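Local coordinates for protein lipid binding hydrolase (Escherichia coli, PDB 2IF6) that probably acts as a hydrolase of the permuted papain-like amidase family, with its substrate and exact reaction still not established, at residues D9-I14 and Q60-G65; V53-L58 and R93-P98; G68-R73 and T176-W181; Q84-Q89 and N122-R127. All blocks are in the same frame, centred on the assembly; numbering follows the deposited sequence.

Contacts 1, 2 and 3 all reach one antiparallel six-stranded sheet. Contact 3 joins its edge strand 174-180 to strand 70-75, contact 1 packs helix 58-63 on neighbouring strand 10-13, and contact 2 holds the other edge strand, 53-57, to a loop. Contacts 1 and 3 are closest, centres about 9 Å apart, and are bonded directly through Phe-12 N and Val-71 O (2.9 Å). Contact 2 runs on into contact 1 because strand 53-57 leads into helix 58-63. Contact 4, between two helices, lies about 16 Å from contact 2, centre to centre. Trp-61 and Lys-54 touch a probable Cys-His-Glu triad, Cys-112, His-33 and Glu-48.

Contact 1. Residues D9-I14 and Q60-G65; sequences DIIFQI and QWIAHG
Gln-13 and Trp-61 reach toward each other tip to tip, the carboxamide stacking on the six-membered part of the indole with the two planes 14° apart. NE2 of Gln-13 lies 3.3 Å from CZ3 of Trp-61, above the rim of the ring, while CD of Gln-13 covers CZ2 and CH2. The same NE2 donates to Trp-61 O at 2.9 Å, with that oxygen close to the amide plane. Water 1 accepts from NE2 of Gln-13 (3.0 Å) and donates to Ile-62 O; water 2 donates to OE1 of Gln-13 (2.6 Å) and also to Trp-61 O. The tryptophan carbonyl thus takes the Gln-13 amide and water 2, besides a weak bond from His-64 N, and bonds at both ends of the amide fix its rotation. CG of Gln-13 stands between its backbone N and carbonyl carbon (chi1 71°), and the chain runs extended from there.

Ile-11, two residues earlier on strand 10-13, takes the opposite face. Its CG2 makes a CH-pi contact 3.9 Å from the centroid of the six-membered ring, and its CG1 comes to 3.4 Å from Trp-61 CZ3. In this permuted papain-like fold the ring is therefore sandwiched between two side chains of an inner strand of the antiparallel sheet, with Phe-12 C at its edge. Past the strand end, Gly-65 CA approaches Ile-14 O at 3.5 Å in a CA-H...O contact.

Further out, the indole meets the His-33 ring and NE1 makes a weak hydrogen bond to Glu-48 OE1. Together with Cys-112 these two residues have a geometry consistent with a catalytic triad. Arg-16 NE binds His-64 O.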
loop_
_atom_site.group_PDB
_atom_site.type_symbol
_atom_site.label_atom_id
_atom_site.label_comp_id
_atom_site.label_asym_id
_atom_site.label_seq_id
_atom_site.Cartn_x
_atom_site.Cartn_y
_atom_site.Cartn_z
ATOM N N ASP A 9 11.789 -0.546 0.794
ATOM C CA ASP A 9 11.252 -1.648 -0.021
ATOM C C ASP A 9 9.736 -1.675 0.171
ATOM O O ASP A 9 9.243 -1.514 1.307
ATOM C CB ASP A 9 11.820 -3.036 0.384
ATOM C CG ASP A 9 13.286 -3.186 0.079
ATOM O OD1 ASP A 9 13.898 -2.272 -0.582
ATOM O OD2 ASP A 9 13.835 -4.222 0.517
ATOM N N ILE A 10 9.005 -1.812 -0.915
ATOM C CA ILE A 10 7.546 -1.779 -0.819
ATOM C C ILE A 10 7.063 -3.197 -0.956
ATOM O O ILE A 10 7.415 -3.875 -1.917
ATOM C CB ILE A 10 6.930 -0.866 -1.897
ATOM C CG1 ILE A 10 7.592 0.534 -1.828
ATOM C CG2 ILE A 10 5.400 -0.769 -1.695
ATOM C CD1 ILE A 10 7.254 1.484 -3.035
ATOM N N ILE A 11 6.242 -3.637 -0.006
ATOM C CA ILE A 11 5.863 -5.035 0.061
ATOM C C ILE A 11 4.343 -5.169 -0.129
ATOM O O ILE A 11 3.599 -4.314 0.351
ATOM C CB ILE A 11 6.373 -5.675 1.397
ATOM C CG1 ILE A 11 6.143 -7.200 1.403
ATOM C CG2 ILE A 11 5.801 -4.960 2.614
ATOM C CD1 ILE A 11 6.951 -7.970 2.414
ATOM N N PHE A 12 3.900 -6.238 -0.801
ATOM C CA PHE A 12 2.488 -6.376 -1.199
ATOM C C PHE A 12 2.027 -7.773 -0.773
ATOM O O PHE A 12 2.830 -8.719 -0.760
ATOM C CB PHE A 12 2.351 -6.227 -2.725
ATOM C CG PHE A 12 2.839 -4.895 -3.273
ATOM C CD1 PHE A 12 1.936 -3.907 -3.587
ATOM C CD2 PHE A 12 4.205 -4.647 -3.489
ATOM C CE1 PHE A 12 2.372 -2.668 -4.070
ATOM C CE2 PHE A 12 4.634 -3.364 -4.000
ATOM C CZ PHE A 12 3.712 -2.444 -4.301
ATOM N N GLN A 13 0.746 -7.897 -0.431
ATOM C CA GLN A 13 0.186 -9.163 -0.043
ATOM C C GLN A 13 -1.306 -9.152 -0.370
ATOM O O GLN A 13 -1.864 -8.113 -0.736
ATOM C CB GLN A 13 0.404 -9.400 1.471
ATOM C CG GLN A 13 -0.454 -8.492 2.366
ATOM C CD GLN A 13 -0.251 -8.676 3.863
ATOM O OE1 GLN A 13 -0.966 -8.047 4.623
ATOM N NE2 GLN A 13 0.690 -9.532 4.294
ATOM N N ILE A 14 -1.924 -10.309 -0.174
ATOM C CA ILE A 14 -3.367 -10.466 -0.257
ATOM C C ILE A 14 -3.917 -10.347 1.153
ATOM O O ILE A 14 -3.680 -11.221 2.018
ATOM C CB ILE A 14 -3.769 -11.872 -0.777
ATOM C CG1 ILE A 14 -3.081 -12.215 -2.106
ATOM C CG2 ILE A 14 -5.293 -11.967 -0.909
ATOM C CD1 ILE A 14 -3.296 -13.683 -2.477
ATOM N N GLN A 60 5.578 -11.112 11.328
ATOM C CA GLN A 60 4.142 -11.042 11.629
ATOM C C GLN A 60 3.334 -10.462 10.426
ATOM O O GLN A 60 2.236 -10.949 10.076
ATOM C CB GLN A 60 3.938 -10.240 12.917
ATOM C CG GLN A 60 2.542 -9.703 13.198
ATOM C CD GLN A 60 2.547 -8.699 14.363
ATOM O OE1 GLN A 60 3.333 -8.848 15.317
ATOM N NE2 GLN A 60 1.697 -7.665 14.274
ATOM N N TRP A 61 3.871 -9.416 9.808
ATOM C CA TRP A 61 3.233 -8.853 8.609
ATOM C C TRP A 61 2.993 -9.896 7.508
ATOM O O TRP A 61 1.924 -9.961 6.931
ATOM C CB TRP A 61 4.074 -7.700 8.055
ATOM C CG TRP A 61 3.315 -6.892 7.059
ATOM C CD1 TRP A 61 2.514 -5.812 7.318
ATOM C CD2 TRP A 61 3.233 -7.132 5.640
ATOM N NE1 TRP A 61 1.961 -5.336 6.136
ATOM C CE2 TRP A 61 2.412 -6.122 5.096
ATOM C CE3 TRP A 61 3.790 -8.095 4.782
ATOM C CZ2 TRP A 61 2.122 -6.059 3.738
ATOM C CZ3 TRP A 61 3.529 -8.012 3.428
ATOM C CH2 TRP A 61 2.685 -7.001 2.923
ATOM N N ILE A 62 4.004 -10.712 7.212
ATOM C CA ILE A 62 3.906 -11.667 6.111
ATOM C C ILE A 62 2.889 -12.771 6.430
ATOM O O ILE A 62 2.157 -13.241 5.535
ATOM C CB ILE A 62 5.263 -12.327 5.826
ATOM C CG1 ILE A 62 6.225 -11.291 5.223
ATOM C CG2 ILE A 62 5.074 -13.593 4.914
ATOM C CD1 ILE A 62 7.684 -11.778 5.083
ATOM N N ALA A 63 2.878 -13.178 7.699
ATOM C CA ALA A 63 2.021 -14.271 8.208
ATOM C C ALA A 63 0.554 -13.881 8.073
ATOM O O ALA A 63 -0.313 -14.726 7.904
ATOM C CB ALA A 63 2.362 -14.548 9.692
ATOM N N HIS A 64 0.283 -12.588 8.155
ATOM C CA HIS A 64 -1.081 -12.078 8.033
ATOM C C HIS A 64 -1.627 -12.116 6.589
ATOM O O HIS A 64 -2.837 -12.025 6.373
ATOM C CB HIS A 64 -1.171 -10.662 8.607
ATOM C CG HIS A 64 -1.365 -10.615 10.094
ATOM N ND1 HIS A 64 -0.717 -9.705 10.901
ATOM C CD2 HIS A 64 -2.151 -11.351 10.917
ATOM C CE1 HIS A 64 -1.086 -9.888 12.156
ATOM N NE2 HIS A 64 -1.955 -10.882 12.194
ATOM N N GLY A 65 -0.753 -12.263 5.603
ATOM C CA GLY A 65 -1.203 -12.301 4.215
ATOM C C GLY A 65 -1.796 -13.659 3.923
ATOM O O GLY A 65 -1.378 -14.654 4.503
HETATM O O HOH W 1 2.256 -11.798 3.083
HETATM O O HOH W 2 -0.207 -7.986 7.106
#

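Contact 2. Residues V53-L58 and R93-P98; sequences VKYTPL and RYLGKP
Val-53 uses both its backbone polar atoms on the loop 93-98: its N donates to Lys-97 O at 2.9 Å, and its O accepts from Gly-96 N at 2.9 Å in a nearly straight bond (173°). The loop partner is a type II beta turn from Tyr-94 to Lys-97, closed by Lys-97 N donating to Tyr-94 O. Gly-96 occupies its third position with positive phi, where a CB would be jammed against the preceding carbonyl oxygen. The turn thereby ties the connection between helices 81-91 and 112-124 to strand 53-57, an outermost strand of the antiparallel sheet.

Around these bonds the valine side chain packs into the turn. Val-53 CB lies 3.2 Å from Tyr-94 O. Val-53 CG2 is 4.0 Å from CB of Lys-97, whose NZ goes on to bind Asp-107 O. Val-53 also touches Phe-47 of the adjacent strand 43-49.

Leu-95 meets Tyr-55, the two side chains crossing at about a right angle. With CG anti to the carbonyl carbon (chi1 -54°), the Tyr-55 ring, whose CB does not point at the loop, comes nearer to Leu-95; it also makes a cation-pi contact with Arg-40. Leu-95 divides its two methyls: CD2 lies over one face of the tyrosine ring, 4.1 Å from the centroid, whereas CD1 comes to 3.5 Å from Tyr-55 OH.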
loop_
_atom_site.group_PDB
_atom_site.type_symbol
_atom_site.label_atom_id
_atom_site.label_comp_id
_atom_site.label_asym_id
_atom_site.label_seq_id
_atom_site.Cartn_x
_atom_site.Cartn_y
_atom_site.Cartn_z
ATOM N N VAL A 53 -1.806 3.931 11.503
ATOM C CA VAL A 53 -0.507 3.785 10.832
ATOM C C VAL A 53 0.490 3.395 11.921
ATOM O O VAL A 53 0.525 3.989 13.017
ATOM C CB VAL A 53 -0.060 5.076 10.119
ATOM C CG1 VAL A 53 1.365 4.898 9.531
ATOM C CG2 VAL A 53 -1.119 5.537 9.016
ATOM N N LYS A 54 1.301 2.387 11.633
ATOM C CA LYS A 54 2.116 1.731 12.661
ATOM C C LYS A 54 3.237 0.914 12.024
ATOM O O LYS A 54 3.226 0.643 10.807
ATOM C CB LYS A 54 1.244 0.766 13.481
ATOM C CG LYS A 54 0.858 -0.498 12.669
ATOM C CD LYS A 54 -0.166 -1.384 13.365
ATOM C CE LYS A 54 0.520 -2.367 14.297
ATOM N NZ LYS A 54 -0.487 -3.122 15.133
ATOM N N TYR A 55 4.178 0.505 12.859
ATOM C CA TYR A 55 5.202 -0.486 12.493
ATOM C C TYR A 55 4.835 -1.885 12.981
ATOM O O TYR A 55 4.428 -2.069 14.137
ATOM C CB TYR A 55 6.528 -0.154 13.156
ATOM C CG TYR A 55 7.067 1.230 12.933
ATOM C CD1 TYR A 55 7.546 1.629 11.680
ATOM C CD2 TYR A 55 7.159 2.127 13.999
ATOM C CE1 TYR A 55 8.095 2.888 11.498
ATOM C CE2 TYR A 55 7.677 3.381 13.835
ATOM C CZ TYR A 55 8.152 3.761 12.589
ATOM O OH TYR A 55 8.653 5.021 12.463
ATOM N N THR A 56 5.027 -2.869 12.118
ATOM C CA THR A 56 4.760 -4.257 12.425
ATOM C C THR A 56 5.990 -5.099 12.102
ATOM O O THR A 56 6.548 -4.945 11.025
ATOM C CB THR A 56 3.610 -4.771 11.515
ATOM O OG1 THR A 56 2.448 -3.977 11.757
ATOM C CG2 THR A 56 3.297 -6.212 11.790
ATOM N N PRO A 57 6.397 -6.020 13.006
ATOM C CA PRO A 57 7.525 -6.890 12.648
ATOM C C PRO A 57 7.272 -7.653 11.338
ATOM O O PRO A 57 6.186 -8.155 11.101
ATOM C CB PRO A 57 7.628 -7.846 13.842
ATOM C CG PRO A 57 7.067 -7.109 14.972
ATOM C CD PRO A 57 5.930 -6.275 14.390
ATOM N N LEU A 58 8.266 -7.691 10.474
ATOM C CA LEU A 58 8.114 -8.313 9.145
ATOM C C LEU A 58 7.565 -9.759 9.179
ATOM O O LEU A 58 6.702 -10.132 8.395
ATOM C CB LEU A 58 9.444 -8.257 8.388
ATOM C CG LEU A 58 9.472 -8.944 7.022
ATOM C CD1 LEU A 58 8.496 -8.210 6.043
ATOM C CD2 LEU A 58 10.890 -8.917 6.464
ATOM N N ARG A 93 5.821 11.075 10.524
ATOM C CA ARG A 93 4.792 12.118 10.555
ATOM C C ARG A 93 3.373 11.563 10.418
ATOM O O ARG A 93 2.421 12.248 10.744
ATOM C CB ARG A 93 5.049 13.168 9.463
ATOM C CG ARG A 93 6.476 13.768 9.474
ATOM C CD ARG A 93 6.742 14.673 8.263
ATOM N NE ARG A 93 5.678 15.654 8.045
ATOM C CZ ARG A 93 5.201 15.977 6.839
ATOM N NH1 ARG A 93 5.693 15.400 5.736
ATOM N NH2 ARG A 93 4.220 16.874 6.726
ATOM N N TYR A 94 3.235 10.319 9.951
ATOM C CA TYR A 94 1.915 9.704 9.707
ATOM C C TYR A 94 1.529 8.678 10.782
ATOM O O TYR A 94 0.398 8.173 10.786
ATOM C CB TYR A 94 1.897 9.024 8.319
ATOM C CG TYR A 94 2.122 10.000 7.178
ATOM C CD1 TYR A 94 1.049 10.587 6.520
ATOM C CD2 TYR A 94 3.409 10.335 6.770
ATOM C CE1 TYR A 94 1.262 11.495 5.462
ATOM C CE2 TYR A 94 3.634 11.260 5.748
ATOM C CZ TYR A 94 2.564 11.829 5.098
ATOM O OH TYR A 94 2.794 12.731 4.079
ATOM N N LEU A 95 2.457 8.363 11.692
ATOM C CA LEU A 95 2.189 7.352 12.695
ATOM C C LEU A 95 0.990 7.745 13.543
ATOM O O LEU A 95 0.814 8.928 13.888
ATOM C CB LEU A 95 3.402 7.137 13.616
ATOM C CG LEU A 95 4.593 6.443 12.980
ATOM C CD1 LEU A 95 5.853 6.625 13.802
ATOM C CD2 LEU A 95 4.305 4.904 12.735
ATOM N N GLY A 96 0.156 6.764 13.856
ATOM C CA GLY A 96 -1.028 7.009 14.667
ATOM C C GLY A 96 -2.264 7.501 13.941
ATOM O O GLY A 96 -3.315 7.600 14.557
ATOM N N LYS A 97 -2.166 7.820 12.656
ATOM C CA LYS A 97 -3.350 8.237 11.869
ATOM C C LYS A 97 -4.316 7.050 11.725
ATOM O O LYS A 97 -3.876 5.925 11.435
ATOM C CB LYS A 97 -2.947 8.737 10.484
ATOM C CG LYS A 97 -2.255 10.138 10.467
ATOM C CD LYS A 97 -3.277 11.250 10.592
ATOM C CE LYS A 97 -2.614 12.655 10.744
ATOM N NZ LYS A 97 -1.960 13.007 9.461
ATOM N N PRO A 98 -5.629 7.271 11.936
ATOM C CA PRO A 98 -6.553 6.131 11.827
ATOM C C PRO A 98 -6.797 5.635 10.386
ATOM O O PRO A 98 -6.436 6.311 9.432
ATOM C CB PRO A 98 -7.870 6.662 12.419
ATOM C CG PRO A 98 -7.630 8.066 12.804
ATOM C CD PRO A 98 -6.311 8.525 12.298
#

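Contact 3. Residues G68-R73 and T176-W181; sequences GKYVVR and TVAKEW
Ala-178 O is approached by two groups of strand 70-75: Val-72 N donates to it at 2.8 Å, and Val-71 CA makes a CA-H...O contact at 3.4 Å. Two residues along the ladder, beyond the non-hydrogen-bonded pair of Val-71 and Lys-179, Tyr-70 and Glu-180 form a hydrogen-bonded pair. Glu-180 N points to Tyr-70 O nearly along the C=O axis (2.8 Å), whereas Tyr-70 N stands above the plane of the Glu-180 carbonyl. At the other end Val-177 N donates to Val-72 O; Val-177 and Ala-178 both face Val-72, a classic beta bulge, after which the register is shifted by one residue.

The bulge gives Val-72 two apolar neighbours. Its CG1 meets Val-177 CG2 at 3.5 Å and its CG2 meets Ala-178 CB at 3.7 Å. Beside Ala-178, Tyr-70 lies alongside Glu-180, pointing the same way, with CG of the glutamate against CE2 and OH of the tyrosine.

Past the bulge, Thr-176 OG1 accepts from Arg-73 NH1 at 2.9 Å, lying within 8° of the guanidinium plane; NH2 of this arginine binds Phe-169 O. At the opposite end the extended Lys-69 crosses Trp-181 at about a right angle, its CD 3.8 Å from the centroid of the five-membered ring, over the face. NZ of Lys-69 continues to Pro-182 O.

Strand 174-180 is an outermost strand of the sheet. Strand 70-75 lies between it and strand 10-13, bonding to the latter through Val-71 with Phe-12 and Arg-73 with Ile-10, while Trp-181 meets the Tyr-31 ring edge-to-face.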
loop_
_atom_site.group_PDB
_atom_site.type_symbol
_atom_site.label_atom_id
_atom_site.label_comp_id
_atom_site.label_asym_id
_atom_site.label_seq_id
_atom_site.Cartn_x
_atom_site.Cartn_y
_atom_site.Cartn_z
ATOM N N GLY A 68 0.518 -16.616 3.136
ATOM C CA GLY A 68 1.871 -16.102 3.375
ATOM C C GLY A 68 2.548 -15.495 2.145
ATOM O O GLY A 68 3.776 -15.278 2.160
ATOM N N LYS A 69 1.783 -15.264 1.065
ATOM C CA LYS A 69 2.357 -14.814 -0.206
ATOM C C LYS A 69 2.734 -13.343 -0.107
ATOM O O LYS A 69 2.022 -12.549 0.536
ATOM C CB LYS A 69 1.384 -14.966 -1.356
ATOM C CG LYS A 69 1.019 -16.401 -1.662
ATOM C CD LYS A 69 0.123 -16.386 -2.896
ATOM C CE LYS A 69 -0.257 -17.781 -3.288
ATOM N NZ LYS A 69 -0.947 -17.751 -4.623
ATOM N N TYR A 70 3.846 -12.978 -0.743
ATOM C CA TYR A 70 4.252 -11.577 -0.777
ATOM C C TYR A 70 5.208 -11.364 -1.944
ATOM O O TYR A 70 5.837 -12.316 -2.458
ATOM C CB TYR A 70 4.885 -11.115 0.576
ATOM C CG TYR A 70 6.257 -11.699 0.867
ATOM C CD1 TYR A 70 7.425 -11.035 0.471
ATOM C CD2 TYR A 70 6.387 -12.934 1.531
ATOM C CE1 TYR A 70 8.681 -11.584 0.723
ATOM C CE2 TYR A 70 7.636 -13.494 1.808
ATOM C CZ TYR A 70 8.780 -12.820 1.391
ATOM O OH TYR A 70 10.014 -13.378 1.658
ATOM N N VAL A 71 5.311 -10.111 -2.352
ATOM C CA VAL A 71 6.290 -9.699 -3.366
ATOM C C VAL A 71 6.800 -8.356 -2.908
ATOM O O VAL A 71 6.048 -7.580 -2.270
ATOM C CB VAL A 71 5.667 -9.601 -4.779
ATOM C CG1 VAL A 71 4.464 -8.685 -4.788
ATOM C CG2 VAL A 71 6.714 -9.120 -5.818
ATOM N N VAL A 72 8.073 -8.082 -3.196
ATOM C CA VAL A 72 8.715 -6.861 -2.733
ATOM C C VAL A 72 9.253 -6.088 -3.919
ATOM O O VAL A 72 9.944 -6.663 -4.751
ATOM C CB VAL A 72 9.893 -7.184 -1.775
ATOM C CG1 VAL A 72 10.522 -5.896 -1.302
ATOM C CG2 VAL A 72 9.391 -8.005 -0.545
ATOM N N ARG A 73 8.963 -4.786 -3.982
ATOM C CA ARG A 73 9.528 -3.928 -5.024
ATOM C C ARG A 73 10.522 -2.945 -4.403
ATOM O O ARG A 73 10.373 -2.537 -3.245
ATOM C CB ARG A 73 8.420 -3.154 -5.730
ATOM C CG ARG A 73 7.376 -4.072 -6.368
ATOM C CD ARG A 73 7.830 -4.524 -7.746
ATOM N NE ARG A 73 7.373 -3.645 -8.808
ATOM C CZ ARG A 73 7.596 -3.884 -10.097
ATOM N NH1 ARG A 73 8.267 -4.982 -10.471
ATOM N NH2 ARG A 73 7.161 -3.023 -11.012
ATOM N N THR A 176 11.471 -5.801 -9.038
ATOM C CA THR A 176 11.163 -6.780 -8.003
ATOM C C THR A 176 12.429 -7.372 -7.366
ATOM O O THR A 176 13.298 -7.881 -8.079
ATOM C CB THR A 176 10.354 -7.935 -8.576
ATOM O OG1 THR A 176 9.151 -7.453 -9.168
ATOM C CG2 THR A 176 10.066 -8.961 -7.504
ATOM N N VAL A 177 12.500 -7.370 -6.039
ATOM C CA VAL A 177 13.696 -7.843 -5.309
ATOM C C VAL A 177 13.389 -9.068 -4.414
ATOM O O VAL A 177 14.299 -9.688 -3.864
ATOM C CB VAL A 177 14.343 -6.715 -4.471
ATOM C CG1 VAL A 177 14.853 -5.577 -5.381
ATOM C CG2 VAL A 177 13.370 -6.198 -3.396
ATOM N N ALA A 178 12.103 -9.421 -4.273
ATOM C CA ALA A 178 11.743 -10.633 -3.520
ATOM C C ALA A 178 10.378 -11.085 -3.935
ATOM O O ALA A 178 9.507 -10.250 -4.215
ATOM C CB ALA A 178 11.756 -10.387 -2.046
ATOM N N LYS A 179 10.181 -12.401 -3.996
ATOM C CA LYS A 179 8.891 -12.913 -4.401
ATOM C C LYS A 179 8.693 -14.257 -3.828
ATOM O O LYS A 179 9.458 -15.187 -4.138
ATOM C CB LYS A 179 8.775 -13.010 -5.912
ATOM C CG LYS A 179 7.394 -12.685 -6.364
ATOM C CD LYS A 179 6.999 -13.450 -7.572
ATOM C CE LYS A 179 7.915 -13.193 -8.718
ATOM N NZ LYS A 179 7.551 -14.230 -9.693
ATOM N N GLU A 180 7.675 -14.388 -2.989
ATOM C CA GLU A 180 7.201 -15.727 -2.594
ATOM C C GLU A 180 5.740 -15.752 -2.969
ATOM O O GLU A 180 4.883 -15.465 -2.147
ATOM C CB GLU A 180 7.348 -15.965 -1.098
ATOM C CG GLU A 180 8.800 -15.944 -0.609
ATOM C CD GLU A 180 9.496 -17.261 -0.848
ATOM O OE1 GLU A 180 8.789 -18.294 -0.945
ATOM O OE2 GLU A 180 10.749 -17.259 -0.927
ATOM N N TRP A 181 5.462 -16.060 -4.227
ATOM C CA TRP A 181 4.120 -15.960 -4.722
ATOM C C TRP A 181 3.841 -16.989 -5.828
ATOM O O TRP A 181 3.782 -16.613 -6.982
ATOM C CB TRP A 181 3.928 -14.574 -5.300
ATOM C CG TRP A 181 2.489 -14.196 -5.393
ATOM C CD1 TRP A 181 1.510 -14.818 -6.137
ATOM C CD2 TRP A 181 1.850 -13.122 -4.701
ATOM N NE1 TRP A 181 0.306 -14.183 -5.938
ATOM C CE2 TRP A 181 0.485 -13.147 -5.054
ATOM C CE3 TRP A 181 2.296 -12.147 -3.802
ATOM C CZ2 TRP A 181 -0.439 -12.216 -4.546
ATOM C CZ3 TRP A 181 1.377 -11.241 -3.294
ATOM C CH2 TRP A 181 0.022 -11.278 -3.676
#

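Contact 4. Residues Q84-Q89 and N122-R127; sequences QQKLAQ and NALGMR
Leu-87 points its branched end at Ala-123 and Leu-124. From CB its chain turns to place CG anti to the carbonyl carbon (chi1 -71°), where CG lies 4.1 Å from Leu-124 CD1. At the fork CD2 does most of the touching: it is 4.0 Å from Ala-123 CB and also 4.0 Å from both CG and CD1 of Leu-124. The other methyl, CD1 of Leu-87, meets the same Leu-124 CD1 less closely. The two leucine side chains cross at about a right angle. Val-119 and Tyr-120, a turn earlier on helix 112-124, also touch Leu-87.

Lys-86, the residue before, adds to the packing. Its CB rests 4.0 Å from Leu-124 CD2, and its backbone O comes within 3.4 Å of Ala-123 CB. The small alanine lets the backbones draw near, 5.4 Å between the CA atoms of Leu-87 and Ala-123. The polar end of Lys-86 leads away, to a long, weak ion pair with Glu-82.

Gly-125, with positive phi, ends the helical run after Leu-124. The arrangement is apolar helix-helix packing of helix 81-91 against the C-terminal end of helix 112-124, the helix that starts at Cys-112, probably the nucleophile as in papain-like enzymes.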
loop_
_atom_site.group_PDB
_atom_site.type_symbol
_atom_site.label_atom_id
_atom_site.label_comp_id
_atom_site.label_asym_id
_atom_site.label_seq_id
_atom_site.Cartn_x
_atom_site.Cartn_y
_atom_site.Cartn_z
ATOM N N GLN A 84 17.125 6.566 2.240
ATOM C CA GLN A 84 16.484 5.708 3.239
ATOM C C GLN A 84 16.127 6.452 4.548
ATOM O O GLN A 84 15.015 6.298 5.064
ATOM C CB GLN A 84 17.365 4.480 3.483
ATOM C CG GLN A 84 17.491 3.544 2.283
ATOM C CD GLN A 84 18.449 2.375 2.591
ATOM O OE1 GLN A 84 18.746 2.109 3.745
ATOM N NE2 GLN A 84 18.920 1.692 1.572
ATOM N N GLN A 85 17.068 7.238 5.084
ATOM C CA GLN A 85 16.857 8.066 6.281
ATOM C C GLN A 85 15.767 9.126 6.059
ATOM O O GLN A 85 15.063 9.506 7.002
ATOM C CB GLN A 85 18.151 8.785 6.708
ATOM C CG GLN A 85 19.175 7.857 7.380
ATOM C CD GLN A 85 20.575 8.453 7.554
ATOM O OE1 GLN A 85 20.854 9.609 7.169
ATOM N NE2 GLN A 85 21.474 7.649 8.136
ATOM N N LYS A 86 15.629 9.621 4.834
ATOM C CA LYS A 86 14.538 10.574 4.571
ATOM C C LYS A 86 13.164 9.882 4.555
ATOM O O LYS A 86 12.179 10.434 5.081
ATOM C CB LYS A 86 14.780 11.366 3.288
ATOM C CG LYS A 86 15.898 12.383 3.422
ATOM C CD LYS A 86 16.206 13.038 2.082
ATOM C CE LYS A 86 17.368 14.025 2.206
ATOM N NZ LYS A 86 17.611 14.741 0.913
ATOM N N LEU A 87 13.097 8.681 3.976
ATOM C CA LEU A 87 11.836 7.894 4.016
ATOM C C LEU A 87 11.461 7.569 5.449
ATOM O O LEU A 87 10.307 7.771 5.855
ATOM C CB LEU A 87 11.951 6.596 3.212
ATOM C CG LEU A 87 12.013 6.768 1.690
ATOM C CD1 LEU A 87 12.513 5.475 1.105
ATOM C CD2 LEU A 87 10.686 7.243 1.031
ATOM N N ALA A 88 12.433 7.076 6.216
ATOM C CA ALA A 88 12.190 6.747 7.624
ATOM C C ALA A 88 11.654 7.948 8.425
ATOM O O ALA A 88 10.694 7.804 9.189
ATOM C CB ALA A 88 13.448 6.166 8.252
ATOM N N GLN A 89 12.282 9.117 8.242
ATOM C CA GLN A 89 11.932 10.393 8.901
ATOM C C GLN A 89 10.514 10.861 8.584
ATOM O O GLN A 89 9.745 11.278 9.455
ATOM C CB GLN A 89 12.914 11.469 8.411
ATOM C CG GLN A 89 12.961 12.779 9.193
ATOM C CD GLN A 89 14.115 13.702 8.747
ATOM O OE1 GLN A 89 14.397 13.857 7.542
ATOM N NE2 GLN A 89 14.767 14.339 9.725
ATOM N N ASN A 122 6.674 12.912 -0.301
ATOM C CA ASN A 122 7.109 13.953 0.612
ATOM C C ASN A 122 8.570 13.856 1.029
ATOM O O ASN A 122 9.205 14.874 1.261
ATOM C CB ASN A 122 6.161 14.059 1.799
ATOM C CG ASN A 122 4.856 14.746 1.413
ATOM O OD1 ASN A 122 4.862 15.917 1.018
ATOM N ND2 ASN A 122 3.751 14.013 1.455
ATOM N N ALA A 123 9.118 12.649 1.052
ATOM C CA ALA A 123 10.518 12.471 1.420
ATOM C C ALA A 123 11.502 12.701 0.252
ATOM O O ALA A 123 12.539 13.368 0.428
ATOM C CB ALA A 123 10.747 11.107 2.052
ATOM N N LEU A 124 11.202 12.140 -0.917
ATOM C CA LEU A 124 12.155 12.111 -2.036
ATOM C C LEU A 124 11.645 12.866 -3.272
ATOM O O LEU A 124 12.364 12.964 -4.267
ATOM C CB LEU A 124 12.468 10.641 -2.428
ATOM C CG LEU A 124 12.909 9.677 -1.308
ATOM C CD1 LEU A 124 13.245 8.318 -1.868
ATOM C CD2 LEU A 124 14.133 10.289 -0.538
ATOM N N GLY A 125 10.410 13.354 -3.213
ATOM C CA GLY A 125 9.740 13.952 -4.381
ATOM C C GLY A 125 9.543 12.987 -5.536
ATOM O O GLY A 125 9.504 13.408 -6.696
ATOM N N MET A 126 9.414 11.692 -5.242
ATOM C CA MET A 126 9.115 10.683 -6.256
ATOM C C MET A 126 7.618 10.390 -6.233
ATOM O O MET A 126 7.036 10.240 -5.160
ATOM C CB MET A 126 9.866 9.362 -5.983
ATOM C CG MET A 126 11.400 9.438 -5.974
ATOM S SD MET A 126 12.224 7.833 -5.658
ATOM C CE MET A 126 11.117 6.688 -6.433
ATOM N N ARG A 127 7.014 10.293 -7.415
ATOM C CA ARG A 127 5.642 9.822 -7.553
ATOM C C ARG A 127 5.694 8.344 -7.932
ATOM O O ARG A 127 6.018 7.975 -9.076
ATOM C CB ARG A 127 4.895 10.648 -8.601
ATOM C CG ARG A 127 4.744 12.150 -8.225
ATOM C CD ARG A 127 4.125 12.971 -9.378
ATOM N NE ARG A 127 2.788 12.494 -9.747
ATOM C CZ ARG A 127 1.643 13.005 -9.287
ATOM N NH1 ARG A 127 1.647 14.040 -8.450
ATOM N NH2 ARG A 127 0.480 12.479 -9.679
#